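Local atomic coordinates of 3'-5'-exonuclease (Saccharomyces cerevisiae, PDB entry 3E2V), a protein that cuts double-stranded DNA as a magnesium-dependent TatD-type nuclease, with endonuclease activity and 3'-to-5' exonuclease activity. Residues I159-L164 and P198-M203. Residues are numbered along the deposited sequence; the frame is centred on the assembly and turned at random.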
loop_
_atom_site.group_PDB
_atom_site.type_symbol
_atom_site.label_atom_id
_atom_site.label_comp_id
_atom_site.label_asym_id
_atom_site.label_seq_id
_atom_site.Cartn_x
_atom_site.Cartn_y
_atom_site.Cartn_z
ATOM N N ILE A 159 -1.776 8.851 3.921
ATOM C CA ILE A 159 -2.957 8.380 4.643
ATOM C C ILE A 159 -3.504 7.159 3.916
ATOM O O ILE A 159 -3.825 7.240 2.726
ATOM C CB ILE A 159 -4.001 9.517 4.770
ATOM C CG1 ILE A 159 -3.465 10.582 5.749
ATOM C CG2 ILE A 159 -5.357 8.978 5.213
ATOM C CD1 ILE A 159 -4.184 11.943 5.654
ATOM N N GLY A 160 -3.595 6.045 4.631
ATOM C CA GLY A 160 -4.029 4.772 4.056
ATOM C C GLY A 160 -3.445 3.655 4.897
ATOM O O GLY A 160 -2.790 3.955 5.890
ATOM N N GLU A 161 -3.665 2.377 4.569
ATOM C CA GLU A 161 -4.486 1.906 3.452
ATOM C C GLU A 161 -5.963 2.075 3.763
ATOM O O GLU A 161 -6.420 1.509 4.751
ATOM C CB GLU A 161 -4.239 0.412 3.255
ATOM C CG GLU A 161 -2.926 0.083 2.620
ATOM C CD GLU A 161 -2.831 -1.366 2.185
ATOM O OE1 GLU A 161 -3.736 -1.849 1.470
ATOM O OE2 GLU A 161 -1.838 -2.014 2.564
ATOM N N ILE A 162 -6.699 2.815 2.931
ATOM C CA ILE A 162 -8.152 2.932 3.092
ATOM C C ILE A 162 -8.844 2.628 1.769
ATOM O O ILE A 162 -8.266 2.830 0.699
ATOM C CB ILE A 162 -8.568 4.327 3.625
ATOM C CG1 ILE A 162 -8.135 5.449 2.674
ATOM C CG2 ILE A 162 -7.968 4.564 5.025
ATOM C CD1 ILE A 162 -8.648 6.842 3.079
ATOM N N GLY A 163 -10.066 2.121 1.837
ATOM C CA GLY A 163 -10.801 1.857 0.614
ATOM C C GLY A 163 -11.850 0.799 0.797
ATOM O O GLY A 163 -12.495 0.723 1.848
ATOM N N LEU A 164 -12.007 -0.027 -0.234
ATOM C CA LEU A 164 -13.072 -1.028 -0.271
ATOM C C LEU A 164 -12.513 -2.365 -0.727
ATOM O O LEU A 164 -11.664 -2.401 -1.628
ATOM C CB LEU A 164 -14.187 -0.579 -1.223
ATOM C CG LEU A 164 -14.885 0.749 -0.938
ATOM C CD1 LEU A 164 -15.947 1.048 -1.999
ATOM C CD2 LEU A 164 -15.552 0.709 0.425
ATOM N N PRO A 198 -0.720 12.517 0.311
ATOM C CA PRO A 198 -1.256 11.610 -0.707
ATOM C C PRO A 198 -2.037 10.484 -0.041
ATOM O O PRO A 198 -1.716 10.093 1.100
ATOM C CB PRO A 198 0.008 11.069 -1.394
ATOM C CG PRO A 198 1.091 11.156 -0.334
ATOM C CD PRO A 198 0.755 12.435 0.419
ATOM N N LEU A 199 -3.044 9.961 -0.749
ATOM C CA LEU A 199 -3.839 8.851 -0.251
ATOM C C LEU A 199 -3.348 7.537 -0.829
ATOM O O LEU A 199 -3.073 7.432 -2.035
ATOM C CB LEU A 199 -5.328 9.048 -0.570
ATOM C CG LEU A 199 -5.980 10.320 -0.002
ATOM C CD1 LEU A 199 -7.461 10.346 -0.370
ATOM C CD2 LEU A 199 -5.851 10.367 1.494
ATOM N N PHE A 200 -3.260 6.542 0.042
ATOM C CA PHE A 200 -2.849 5.200 -0.315
ATOM C C PHE A 200 -4.092 4.332 -0.225
ATOM O O PHE A 200 -4.562 4.000 0.871
ATOM C CB PHE A 200 -1.721 4.756 0.636
ATOM C CG PHE A 200 -1.051 3.476 0.238
ATOM C CD1 PHE A 200 -0.085 3.456 -0.756
ATOM C CD2 PHE A 200 -1.386 2.297 0.846
ATOM C CE1 PHE A 200 0.539 2.270 -1.111
ATOM C CE2 PHE A 200 -0.768 1.092 0.478
ATOM C CZ PHE A 200 0.203 1.088 -0.489
ATOM N N LEU A 201 -4.652 4.021 -1.391
ATOM C CA LEU A 201 -6.016 3.504 -1.500
ATOM C C LEU A 201 -6.026 2.036 -1.879
ATOM O O LEU A 201 -5.231 1.581 -2.702
ATOM C CB LEU A 201 -6.765 4.335 -2.534
ATOM C CG LEU A 201 -6.924 5.827 -2.249
ATOM C CD1 LEU A 201 -7.257 6.608 -3.522
ATOM C CD2 LEU A 201 -7.917 6.098 -1.114
ATOM N N HIS A 202 -6.945 1.312 -1.245
ATOM C CA HIS A 202 -7.179 -0.115 -1.494
ATOM C C HIS A 202 -8.498 -0.265 -2.253
ATOM O O HIS A 202 -9.533 0.284 -1.864
ATOM C CB HIS A 202 -7.205 -0.878 -0.159
ATOM C CG HIS A 202 -7.382 -2.357 -0.305
ATOM N ND1 HIS A 202 -6.318 -3.228 -0.386
ATOM C CD2 HIS A 202 -8.499 -3.118 -0.369
ATOM C CE1 HIS A 202 -6.772 -4.463 -0.520
ATOM N NE2 HIS A 202 -8.092 -4.423 -0.510
ATOM N N MET A 203 -8.466 -1.006 -3.352
ATOM C CA MET A 203 -9.671 -1.322 -4.083
ATOM C C MET A 203 -9.548 -2.757 -4.585
ATOM O O MET A 203 -8.617 -3.105 -5.347
ATOM C CB MET A 203 -9.880 -0.365 -5.269
ATOM C CG MET A 203 -11.236 -0.476 -5.990
ATOM S SD MET A 203 -11.403 -1.904 -7.109
ATOM C CE MET A 203 -10.418 -1.334 -8.507
HETATM O O HOH W 1 -3.603 -4.271 0.483
#
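E161, in the conformer described here, lays its chain alongside the ring of F200, with CG in the ring plane at the edge, a short and therefore cautiously read 3.2 Å from F200 CE2. E161 CD is farther from F200 CE2, at 3.6 Å, so the methylene, not the charged end, makes the closest touch. Carboxylate and ring planes are 80° apart. F200 CG lies anti to the backbone N (chi1 -171°), which sets the ring beside the E161 chain, edge toward its methylene; H253 stacks on this ring. An alanine in place of F200 would probably cost H253 its stacking partner, open a gap beside the E161 methylene and leave the carboxylate freer to turn.

The backbones of 159-164 and 198-203 run parallel and closely knit. F200 N reaches I159 O at 2.8 Å with a nearly straight N-H...O angle of 174°, and I162 N returns to F200 O. I159 pairs with L199 but I162 with L201, so 159-164 bulges by one residue around the cis peptide before E161; H202 N to I162 O and L164 N to H202 O carry the ladder on. A CB on G160 would clash with F200 O, one on G163 with H202 O. On the face of I159, L199, I162 and L201, packing is apolar and buried, with I162 CG1 3.8 Å from L201 CD2 and helix 174-187 covering I162 and L199.

The polar end is looser. H202, partly exposed, makes a weak, bent bond from ND1 to E161 OE1 at 3.5 Å, while a water joins the same atoms, 2.6 Å from E161 OE1 and 3.0 Å from H202 ND1. D165 bonds H202 NE2, and probably helps fix the imidazole.

Neighbouring parallel strands 156-165 and 199-204, linked through helix, belong to the TIM-barrel-like fold of TatD hydrolases; E161, a known magnesium ligand of this protein, is not bound here, its side chain about 4 Å from the ion held by H253 and D303.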